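Uncharacterized protein ATU1752 (Agrobacterium tumefaciens, PDB 3FHM) is of unknown function but binds AMP and NADH through a pair of CBS domains, consistent with a nucleotide-sensing role. Local coordinates at residues Val38-Asp43 / Gly59-Thr64; Leu71-Glu76 / Ala98-Val103; Asn102-Gln107 / Gly122-Val127. One frame throughout, in Å; residues are numbered along the deposited sequence.

Interaction 1. Residues Val38-Asp43 / Gly59-Thr64; sequences VTVGPD and GAVVVT. With NAI (1,4-dihydronicotinamide adenine dinucleotide), chain F.
Thr39-Val40 pairs in parallel with Val62-Val63, Thr39 beside Val62 and Val40 beside Val63. Backbone hydrogen bonds hold them. Val40 N donates to Val62 O at 3.2 Å, and Val40 O in turn accepts from Thr64 N at 3.2 Å, so Val40 bonds through both its amide and its carbonyl; the bond from Val62 N to Val38 O is weak. CA-H...O contacts supplement these, the straightest from Gly41 CA to Thr64 O (3.4 Å, 167° at the hydrogen).

Side chains meet on both faces. With its CG2 between the backbone N and the carbonyl carbon (chi1 -66°), Val40 meets Val61 CG2 at 3.7 Å, the two side chains crossing at about a right angle. On that side of the strands Val63 CG1 also lies against the ring of Pro42. On the face of Thr39 and Val62, the Thr39 and Thr64 side chains cross, their CG2 methyls 3.8 Å apart.

At the N-terminal end of the pair sits the adenine of an NADH. Val38 N gives a nearly straight hydrogen bond to its N1A (2.6 Å), while its N6A donates to Val38 O at 3.0 Å and weakly to Ala60 O. The backbone therefore reads the adenine edge, and Gly59 N holds phosphate oxygen O2A at 2.7 Å.

The strands are the two of a beta-alpha-beta unit: connecting helix 46-56 packs on Val40 through Thr52 and on Val61 through Leu53, and strand 70-75 bonds antiparallel to the far side of strand 60-64.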
# COMPACT_ATOMS: atom_id res chain seq x y z
N VAL A 38 -13.23 -7.33 5.62
CA VAL A 38 -13.12 -6.74 6.94
C VAL A 38 -13.60 -5.29 6.99
O VAL A 38 -13.24 -4.46 6.15
CB VAL A 38 -11.73 -6.82 7.56
CG1 VAL A 38 -11.86 -6.78 9.10
CG2 VAL A 38 -11.04 -8.12 7.15
N THR A 39 -14.43 -5.03 8.00
CA THR A 39 -15.05 -3.75 8.15
C THR A 39 -14.92 -3.21 9.59
O THR A 39 -14.81 -3.96 10.56
CB THR A 39 -16.52 -3.86 7.80
OG1 THR A 39 -17.12 -4.81 8.66
CG2 THR A 39 -16.68 -4.38 6.41
N VAL A 40 -14.92 -1.88 9.68
CA VAL A 40 -15.19 -1.10 10.91
C VAL A 40 -16.44 -0.16 10.77
O VAL A 40 -16.75 0.27 9.66
CB VAL A 40 -13.91 -0.27 11.24
CG1 VAL A 40 -12.73 -1.23 11.63
CG2 VAL A 40 -13.53 0.71 10.04
N GLY A 41 -17.14 0.12 11.88
CA GLY A 41 -18.19 1.18 11.96
C GLY A 41 -17.63 2.62 12.00
O GLY A 41 -16.44 2.82 12.23
N PRO A 42 -18.50 3.65 11.83
CA PRO A 42 -17.99 5.01 11.55
C PRO A 42 -17.49 5.78 12.75
O PRO A 42 -16.86 6.84 12.58
CB PRO A 42 -19.22 5.77 10.98
CG PRO A 42 -20.43 4.86 11.21
CD PRO A 42 -19.97 3.60 11.94
N ASP A 43 -17.79 5.26 13.96
CA ASP A 43 -17.55 5.99 15.20
C ASP A 43 -16.32 5.53 15.95
O ASP A 43 -15.82 6.25 16.83
CB ASP A 43 -18.81 5.99 16.02
CG ASP A 43 -19.92 6.83 15.36
OD1 ASP A 43 -19.67 7.49 14.31
OD2 ASP A 43 -21.05 6.82 15.90
N GLY A 59 -4.25 -3.68 4.43
CA GLY A 59 -4.00 -2.26 4.26
C GLY A 59 -5.23 -1.36 4.23
O GLY A 59 -5.09 -0.13 4.15
N ALA A 60 -6.42 -1.95 4.30
CA ALA A 60 -7.65 -1.28 4.05
C ALA A 60 -8.77 -1.85 4.92
O ALA A 60 -8.76 -3.04 5.29
CB ALA A 60 -8.01 -1.48 2.64
N VAL A 61 -9.72 -0.99 5.27
CA VAL A 61 -10.96 -1.42 5.91
C VAL A 61 -12.10 -0.59 5.34
O VAL A 61 -11.94 0.62 5.07
CB VAL A 61 -10.96 -1.45 7.50
CG1 VAL A 61 -10.21 -2.71 8.05
CG2 VAL A 61 -10.47 -0.22 8.11
N VAL A 62 -13.23 -1.24 5.12
CA VAL A 62 -14.40 -0.57 4.56
C VAL A 62 -15.28 -0.09 5.72
O VAL A 62 -15.55 -0.88 6.67
CB VAL A 62 -15.22 -1.52 3.59
CG1 VAL A 62 -16.36 -0.83 2.94
CG2 VAL A 62 -14.32 -2.09 2.53
N VAL A 63 -15.68 1.18 5.65
CA VAL A 63 -16.56 1.79 6.65
C VAL A 63 -18.04 1.58 6.33
O VAL A 63 -18.57 2.18 5.37
CB VAL A 63 -16.35 3.34 6.86
CG1 VAL A 63 -16.91 3.79 8.19
CG2 VAL A 63 -14.91 3.71 6.77
N THR A 64 -18.72 0.79 7.17
CA THR A 64 -20.14 0.46 7.04
C THR A 64 -20.96 0.97 8.25
O THR A 64 -20.44 1.02 9.36
CB THR A 64 -20.36 -1.11 6.96
OG1 THR A 64 -20.19 -1.71 8.25
CG2 THR A 64 -19.44 -1.77 5.99
PA NAI F . -3.08 -5.46 1.55
O1A NAI F . -1.93 -5.81 2.41
O2A NAI F . -4.08 -4.37 1.87
O5B NAI F . -3.99 -6.74 1.36
C5B NAI F . -3.50 -8.08 1.66
C4B NAI F . -4.59 -9.07 1.35
O4B NAI F . -5.74 -8.82 2.14
C3B NAI F . -5.01 -8.82 -0.06
O3B NAI F . -5.19 -10.16 -0.58
C2B NAI F . -6.33 -8.15 0.01
O2B NAI F . -7.15 -8.88 -0.83
C1B NAI F . -6.86 -8.51 1.35
N9A NAI F . -7.66 -7.43 1.96
C8A NAI F . -7.36 -6.12 1.98
N7A NAI F . -8.35 -5.44 2.61
C5A NAI F . -9.27 -6.31 3.01
C6A NAI F . -10.54 -6.25 3.74
N6A NAI F . -11.01 -5.05 4.17
N1A NAI F . -11.24 -7.39 3.97
C2A NAI F . -10.76 -8.56 3.53
N3A NAI F . -9.59 -8.67 2.89
C4A NAI F . -8.82 -7.61 2.59
O3 NAI F . -2.78 -5.21 -0.01
PN NAI F . -1.44 -5.26 -0.93
O1N NAI F . -0.71 -3.99 -1.24
O2N NAI F . -2.06 -5.92 -2.11
O5D NAI F . -0.42 -6.24 -0.15
C5D NAI F . 0.68 -5.87 0.69
C4D NAI F . 1.84 -6.77 0.30
O4D NAI F . 1.43 -8.15 0.38
C3D NAI F . 2.26 -6.50 -1.18
O3D NAI F . 3.68 -6.48 -1.33
C2D NAI F . 1.76 -7.69 -2.00
O2D NAI F . 2.58 -7.97 -3.15
C1D NAI F . 1.69 -8.77 -0.90
N1N NAI F . 0.61 -9.67 -1.17
C2N NAI F . 0.93 -10.98 -1.22
C3N NAI F . -0.06 -11.94 -1.50
C7N NAI F . 0.34 -13.40 -1.49
O7N NAI F . -0.50 -14.29 -1.69
N7N NAI F . 1.62 -13.68 -1.21
C4N NAI F . -1.40 -11.53 -1.73
C5N NAI F . -1.69 -10.15 -1.70
C6N NAI F . -0.66 -9.20 -1.41

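Interaction 2. Residues Leu71-Glu76 / Ala98-Val103; sequences LGIFTE and AMTKNV. With AMP (adenosine monophosphate), chain E; SO4 (sulfate ion), chain G.
Met99 lays its side chain past Gly72 to Leu71. Beyond CG the chain runs on extended (chi2 176°), taking SD to 4.0 Å from Gly72 CA and CE to 4.0 Å from Leu71 CB. Val103 also reaches Gly72, its CG2 lying 3.7 Å from Gly72 CA. Leu71 and Gly72 together face Val63 as a classic beta bulge.

Between these side chains the backbones join at one antiparallel hydrogen-bonded pair, Ile73 with Thr100. Thr100 N donates to Ile73 O and Ile73 N to Thr100 O, each at 3.0 Å, the former bond the straighter at 165°.

Beyond the pair, Ile73 and Thr100 both present side chains to an AMP, so that strand 70-75 and the loop 98-103 together line part of the AMP pocket of the CBS pair. Ile73 places CG2 and CD1 against the imidazole part of the adenine, whereas Thr100 turns CG2 to N3 and C2 of the base and OG1 to the ribose, where its bond to O2' is weak. Thr75 OG1 gives a hydrogen bond to phosphate oxygen O2P (2.8 Å) and also caps Arg77 N at the start of helix 76-86. At the other end Lys101 N and Asn102 N grip a sulfate, probably from the crystallisation liquor.

Phe74 starts out from the other face of the strand than Ile73; the CB of Ala98 touches its ring at the edge, 4.4 Å from CE1. Ile46, Ala49 and Leu53 of helix 46-56 pack on that ring. Strand 60-64 pairs with strand 70-75, and the loop 98-103 meets this edge strand at one bridge.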
# COMPACT_ATOMS: atom_id res chain seq x y z
N LEU A 71 -20.08 3.44 3.63
CA LEU A 71 -19.94 4.87 3.88
C LEU A 71 -18.69 5.43 3.28
O LEU A 71 -18.65 6.61 2.93
CB LEU A 71 -19.91 5.15 5.39
CG LEU A 71 -21.19 4.91 6.21
CD1 LEU A 71 -20.87 5.02 7.69
CD2 LEU A 71 -22.42 5.80 5.80
N GLY A 72 -17.65 4.58 3.20
CA GLY A 72 -16.34 4.98 2.73
C GLY A 72 -15.25 3.95 3.00
O GLY A 72 -15.50 2.77 3.39
N ILE A 73 -14.01 4.37 2.79
CA ILE A 73 -12.92 3.41 2.82
C ILE A 73 -11.71 4.15 3.46
O ILE A 73 -11.45 5.33 3.18
CB ILE A 73 -12.71 2.78 1.40
CG1 ILE A 73 -11.75 1.63 1.43
CG2 ILE A 73 -12.17 3.77 0.37
CD1 ILE A 73 -11.31 1.35 0.03
N PHE A 74 -11.03 3.47 4.38
CA PHE A 74 -9.89 4.04 5.10
C PHE A 74 -8.68 3.12 4.87
O PHE A 74 -8.80 1.90 5.08
CB PHE A 74 -10.23 4.14 6.60
CG PHE A 74 -9.05 4.53 7.50
CD1 PHE A 74 -8.75 5.89 7.73
CD2 PHE A 74 -8.28 3.53 8.15
CE1 PHE A 74 -7.69 6.27 8.55
CE2 PHE A 74 -7.17 3.88 9.00
CZ PHE A 74 -6.88 5.27 9.20
N THR A 75 -7.55 3.68 4.44
CA THR A 75 -6.33 2.85 4.21
C THR A 75 -5.16 3.42 4.99
O THR A 75 -5.22 4.65 5.47
CB THR A 75 -5.90 2.84 2.70
OG1 THR A 75 -5.28 4.10 2.32
CG2 THR A 75 -7.12 2.59 1.80
N GLU A 76 -4.09 2.63 5.07
CA GLU A 76 -2.80 3.15 5.61
C GLU A 76 -2.41 4.58 5.04
O GLU A 76 -1.75 5.40 5.73
CB GLU A 76 -1.68 2.13 5.39
CG GLU A 76 -1.54 1.67 3.90
CD GLU A 76 -1.04 0.20 3.68
OE1 GLU A 76 -1.34 -0.32 2.58
OE2 GLU A 76 -0.36 -0.41 4.55
N ALA A 98 -11.47 11.19 8.03
CA ALA A 98 -10.28 10.97 7.22
C ALA A 98 -10.53 10.08 6.00
O ALA A 98 -9.70 10.05 5.07
CB ALA A 98 -9.16 10.41 8.08
N MET A 99 -11.65 9.35 6.02
CA MET A 99 -11.98 8.29 5.07
C MET A 99 -12.36 8.93 3.77
O MET A 99 -12.76 10.05 3.76
CB MET A 99 -13.17 7.48 5.60
CG MET A 99 -14.51 8.23 5.58
SD MET A 99 -15.86 7.14 6.11
CE MET A 99 -17.33 8.17 5.82
N THR A 100 -12.24 8.18 2.69
CA THR A 100 -12.67 8.60 1.36
C THR A 100 -14.11 8.13 1.15
O THR A 100 -14.37 6.90 1.20
CB THR A 100 -11.67 8.06 0.30
OG1 THR A 100 -10.61 9.01 0.22
CG2 THR A 100 -12.26 7.90 -1.10
N LYS A 101 -15.03 9.10 0.97
CA LYS A 101 -16.49 8.83 0.84
C LYS A 101 -16.94 8.31 -0.53
O LYS A 101 -17.80 7.42 -0.60
CB LYS A 101 -17.32 10.07 1.22
CG LYS A 101 -17.71 10.06 2.66
CD LYS A 101 -18.51 11.27 2.96
CE LYS A 101 -17.86 12.10 4.03
NZ LYS A 101 -16.43 12.33 3.63
N ASN A 102 -16.39 8.87 -1.60
CA ASN A 102 -16.66 8.38 -2.96
C ASN A 102 -15.86 7.18 -3.36
O ASN A 102 -14.76 7.30 -3.90
CB ASN A 102 -16.40 9.44 -3.99
CG ASN A 102 -17.65 9.97 -4.56
OD1 ASN A 102 -17.97 9.70 -5.73
ND2 ASN A 102 -18.42 10.70 -3.73
N VAL A 103 -16.45 6.02 -3.14
CA VAL A 103 -15.82 4.74 -3.31
C VAL A 103 -16.02 4.17 -4.72
O VAL A 103 -17.16 3.87 -5.06
CB VAL A 103 -16.49 3.77 -2.32
CG1 VAL A 103 -15.89 2.37 -2.36
CG2 VAL A 103 -16.40 4.32 -0.93
P AMP E . -4.53 2.95 -1.16
O1P AMP E . -5.82 2.25 -1.37
O2P AMP E . -3.95 2.88 0.20
O3P AMP E . -3.59 2.73 -2.34
O5' AMP E . -5.22 4.40 -1.16
C5' AMP E . -4.61 5.71 -1.18
C4' AMP E . -5.79 6.69 -1.24
O4' AMP E . -6.76 6.22 -2.16
C3' AMP E . -6.56 6.73 0.08
O3' AMP E . -7.15 8.00 0.37
C2' AMP E . -7.72 5.85 -0.14
O2' AMP E . -8.78 6.34 0.64
C1' AMP E . -8.02 6.07 -1.56
N9 AMP E . -8.80 4.90 -2.01
C8 AMP E . -8.66 3.57 -1.74
N7 AMP E . -9.63 2.77 -2.29
C5 AMP E . -10.39 3.62 -2.95
C6 AMP E . -11.58 3.47 -3.78
N6 AMP E . -12.12 2.25 -3.99
N1 AMP E . -12.09 4.60 -4.30
C2 AMP E . -11.57 5.84 -4.08
N3 AMP E . -10.49 6.08 -3.33
C4 AMP E . -9.87 5.00 -2.77
S SO4 G . -14.40 12.13 -0.72
O1 SO4 G . -14.74 13.47 -1.19
O2 SO4 G . -12.95 11.97 -0.63
O3 SO4 G . -14.96 11.92 0.61
O4 SO4 G . -14.99 11.16 -1.64

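Interaction 3. Residues Asn102-Gln107 / Gly122-Val127; sequences NVVRCQ and GRFRHV. With AMP (adenosine monophosphate), chain E; NAI (1,4-dihydronicotinamide adenine dinucleotide), chain O.
Val104 and Phe124 meet beside the AMP base, their side chains crossing at about a right angle. Along Phe124, CB lies 3.2 Å from ribose O4' of the AMP. A chi1 of 48° swings the ring over the base, Phe124 CG lying 3.6 Å from C4 of the AMP. On one flank CD1 meets N3 and CE1 meets C2; on the other CD2 faces C5 and CE2 faces C6. The ring thus spreads one face along the base, and its far atom, CZ, reaches Val104 CB at 3.9 Å.

The backbone of Val104 pairs with the same base: N donates to N1 at 3.2 Å, and O accepts from N6 at 3.0 Å. This loop and Phe124 thus form the adenine-facing part of the AMP pocket of the CBS pair. At the phosphate, Arg125 NE donates to O3P (2.9 Å) and His126 ND1 to O1P (3.2 Å). The Arg125 guanidinium also lies beside an NADH, and its NH1 forms a salt bridge with Glu76 of the second subunit.

Deeper in, Val127 CG2 packs on Cys106 SG. Helix 112-122 lines this side, its Leu115 touching both residues and its Ile118 packing on Phe124, while strand 134-140 pairs with strand 126-131.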
# COMPACT_ATOMS: atom_id res chain seq x y z
N ASN A 102 -16.39 8.87 -1.60
CA ASN A 102 -16.66 8.38 -2.96
C ASN A 102 -15.86 7.18 -3.36
O ASN A 102 -14.76 7.30 -3.90
CB ASN A 102 -16.40 9.44 -3.99
CG ASN A 102 -17.65 9.97 -4.56
OD1 ASN A 102 -17.97 9.70 -5.73
ND2 ASN A 102 -18.42 10.70 -3.73
N VAL A 103 -16.45 6.02 -3.14
CA VAL A 103 -15.82 4.74 -3.31
C VAL A 103 -16.02 4.17 -4.72
O VAL A 103 -17.16 3.87 -5.06
CB VAL A 103 -16.49 3.77 -2.32
CG1 VAL A 103 -15.89 2.37 -2.36
CG2 VAL A 103 -16.40 4.32 -0.93
N VAL A 104 -14.94 4.00 -5.51
CA VAL A 104 -14.99 3.35 -6.85
C VAL A 104 -14.98 1.79 -6.72
O VAL A 104 -14.22 1.26 -5.93
CB VAL A 104 -13.83 3.81 -7.79
CG1 VAL A 104 -13.88 3.12 -9.13
CG2 VAL A 104 -13.85 5.27 -8.00
N ARG A 105 -15.83 1.08 -7.49
CA ARG A 105 -16.04 -0.39 -7.40
C ARG A 105 -15.82 -1.11 -8.73
O ARG A 105 -15.82 -0.49 -9.79
CB ARG A 105 -17.51 -0.69 -7.03
CG ARG A 105 -18.12 0.11 -5.88
CD ARG A 105 -19.44 0.82 -6.28
NE ARG A 105 -19.59 2.09 -5.55
CZ ARG A 105 -20.74 2.72 -5.31
NH1 ARG A 105 -20.75 3.87 -4.63
NH2 ARG A 105 -21.90 2.21 -5.71
N CYS A 106 -15.69 -2.44 -8.66
CA CYS A 106 -15.83 -3.29 -9.87
C CYS A 106 -16.87 -4.43 -9.75
O CYS A 106 -17.51 -4.59 -8.70
CB CYS A 106 -14.51 -3.86 -10.30
SG CYS A 106 -13.94 -4.92 -9.08
N GLN A 107 -17.04 -5.21 -10.83
CA GLN A 107 -18.05 -6.27 -10.91
C GLN A 107 -17.38 -7.63 -11.04
O GLN A 107 -16.18 -7.71 -11.23
CB GLN A 107 -18.91 -6.06 -12.14
CG GLN A 107 -20.03 -5.09 -11.93
CD GLN A 107 -19.59 -3.62 -11.88
OE1 GLN A 107 -20.26 -2.78 -11.25
NE2 GLN A 107 -18.49 -3.30 -12.56
N GLY A 122 -6.77 6.38 -11.08
CA GLY A 122 -7.30 6.93 -9.82
C GLY A 122 -6.29 7.10 -8.69
O GLY A 122 -6.55 7.86 -7.74
N ARG A 123 -5.14 6.37 -8.77
CA ARG A 123 -4.04 6.38 -7.74
C ARG A 123 -4.51 5.84 -6.38
O ARG A 123 -4.25 6.40 -5.31
CB ARG A 123 -3.28 7.73 -7.65
CG ARG A 123 -3.50 8.69 -8.80
CD ARG A 123 -2.44 9.77 -8.80
NE ARG A 123 -1.23 9.29 -9.47
CZ ARG A 123 -0.01 9.20 -8.93
NH1 ARG A 123 0.22 9.59 -7.69
NH2 ARG A 123 1.02 8.75 -9.65
N PHE A 124 -5.19 4.71 -6.43
CA PHE A 124 -5.43 3.94 -5.22
C PHE A 124 -5.26 2.46 -5.58
O PHE A 124 -5.18 2.15 -6.79
CB PHE A 124 -6.83 4.22 -4.67
CG PHE A 124 -7.91 4.17 -5.70
CD1 PHE A 124 -8.40 5.32 -6.24
CD2 PHE A 124 -8.41 2.94 -6.16
CE1 PHE A 124 -9.40 5.31 -7.24
CE2 PHE A 124 -9.42 2.93 -7.16
CZ PHE A 124 -9.91 4.15 -7.68
N ARG A 125 -5.26 1.58 -4.56
CA ARG A 125 -4.79 0.20 -4.62
C ARG A 125 -5.81 -0.86 -4.18
O ARG A 125 -5.48 -2.10 -4.04
CB ARG A 125 -3.60 0.09 -3.65
CG ARG A 125 -2.29 0.63 -4.17
CD ARG A 125 -1.06 0.42 -3.27
NE ARG A 125 -1.09 1.25 -2.06
CZ ARG A 125 -0.05 1.62 -1.33
NH1 ARG A 125 -0.21 2.33 -0.26
NH2 ARG A 125 1.16 1.30 -1.66
N HIS A 126 -7.03 -0.38 -3.89
CA HIS A 126 -8.08 -1.23 -3.34
C HIS A 126 -9.33 -0.95 -4.15
O HIS A 126 -9.70 0.25 -4.42
CB HIS A 126 -8.25 -1.00 -1.85
CG HIS A 126 -7.14 -1.58 -1.01
ND1 HIS A 126 -6.15 -0.79 -0.41
CD2 HIS A 126 -6.84 -2.88 -0.68
CE1 HIS A 126 -5.34 -1.58 0.28
NE2 HIS A 126 -5.72 -2.85 0.12
N VAL A 127 -9.95 -2.04 -4.63
CA VAL A 127 -11.28 -1.89 -5.27
C VAL A 127 -12.30 -2.93 -4.76
O VAL A 127 -12.10 -4.13 -4.93
CB VAL A 127 -11.25 -1.64 -6.86
CG1 VAL A 127 -9.85 -1.52 -7.42
CG2 VAL A 127 -12.10 -2.68 -7.64
P AMP E . -4.53 2.95 -1.16
O1P AMP E . -5.82 2.25 -1.37
O2P AMP E . -3.95 2.88 0.20
O3P AMP E . -3.59 2.73 -2.34
O5' AMP E . -5.22 4.40 -1.16
C5' AMP E . -4.61 5.71 -1.18
C4' AMP E . -5.79 6.69 -1.24
O4' AMP E . -6.76 6.22 -2.16
C3' AMP E . -6.56 6.73 0.08
O3' AMP E . -7.15 8.00 0.37
C2' AMP E . -7.72 5.85 -0.14
O2' AMP E . -8.78 6.34 0.64
C1' AMP E . -8.02 6.07 -1.56
N9 AMP E . -8.80 4.90 -2.01
C8 AMP E . -8.66 3.57 -1.74
N7 AMP E . -9.63 2.77 -2.29
C5 AMP E . -10.39 3.62 -2.95
C6 AMP E . -11.58 3.47 -3.78
N6 AMP E . -12.12 2.25 -3.99
N1 AMP E . -12.09 4.60 -4.30
C2 AMP E . -11.57 5.84 -4.08
N3 AMP E . -10.49 6.08 -3.33
C4 AMP E . -9.87 5.00 -2.77
PA NAI O . 4.25 4.69 -3.69
O1A NAI O . 2.96 5.48 -3.42
O2A NAI O . 5.28 4.38 -2.62
O5B NAI O . 4.97 5.27 -5.01
C5B NAI O . 4.43 6.36 -5.74
C4B NAI O . 5.63 6.79 -6.58
O4B NAI O . 6.71 7.23 -5.75
C3B NAI O . 6.23 5.63 -7.37
O3B NAI O . 6.65 6.22 -8.61
C2B NAI O . 7.44 5.17 -6.56
O2B NAI O . 8.50 4.86 -7.44
C1B NAI O . 7.91 6.45 -5.94
N9A NAI O . 8.61 6.40 -4.63
C8A NAI O . 8.18 5.80 -3.50
N7A NAI O . 9.03 6.01 -2.44
C5A NAI O . 10.06 6.77 -2.88
C6A NAI O . 11.31 7.35 -2.32
N6A NAI O . 11.68 7.16 -1.02
N1A NAI O . 12.10 8.08 -3.12
C2A NAI O . 11.79 8.30 -4.41
N3A NAI O . 10.71 7.78 -4.99
C4A NAI O . 9.79 7.03 -4.31
O3 NAI O . 3.99 3.16 -4.28
PN NAI O . 2.72 2.47 -5.04
O1N NAI O . 2.04 1.69 -3.99
O2N NAI O . 3.17 1.81 -6.33
O5D NAI O . 1.72 3.67 -5.51
C5D NAI O . 0.58 4.16 -4.82
C4D NAI O . -0.54 4.44 -5.81
O4D NAI O . -0.14 5.14 -6.96
C3D NAI O . -0.99 3.12 -6.34
O3D NAI O . -2.42 3.07 -6.20
C2D NAI O . -0.48 3.01 -7.77
O2D NAI O . -1.42 2.26 -8.51
C1D NAI O . -0.31 4.45 -8.21
N1N NAI O . 0.92 4.80 -9.00
C2N NAI O . 0.84 5.54 -10.14
C3N NAI O . 2.00 5.95 -10.86
C7N NAI O . 1.86 6.76 -12.16
O7N NAI O . 2.84 6.92 -12.93
N7N NAI O . 0.65 7.26 -12.39
C4N NAI O . 3.27 5.61 -10.40
C5N NAI O . 3.32 4.87 -9.22
C6N NAI O . 2.14 4.49 -8.54

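From the N terminus, interaction 1 closes the loop that carries helix 46-56, joining strands 39-40 and 60-64. Strand 70-75 then pairs with 60-64, so interaction 2 follows in series on the same sheet; it closes a longer loop through helix 76-86 and ties the first CBS domain to the second. Interaction 3 opens where interaction 2 ends, the two sharing Asn102 and Val103, and closes over helix 112-122. None nests inside another. Interactions 2 and 3 both contribute to one AMP pocket; interaction 1 receives an NADH adenine, and interaction 3 touches NADH as well as AMP. His126 packs against Ala60 where 38-43/59-64 touches 102-107/122-127.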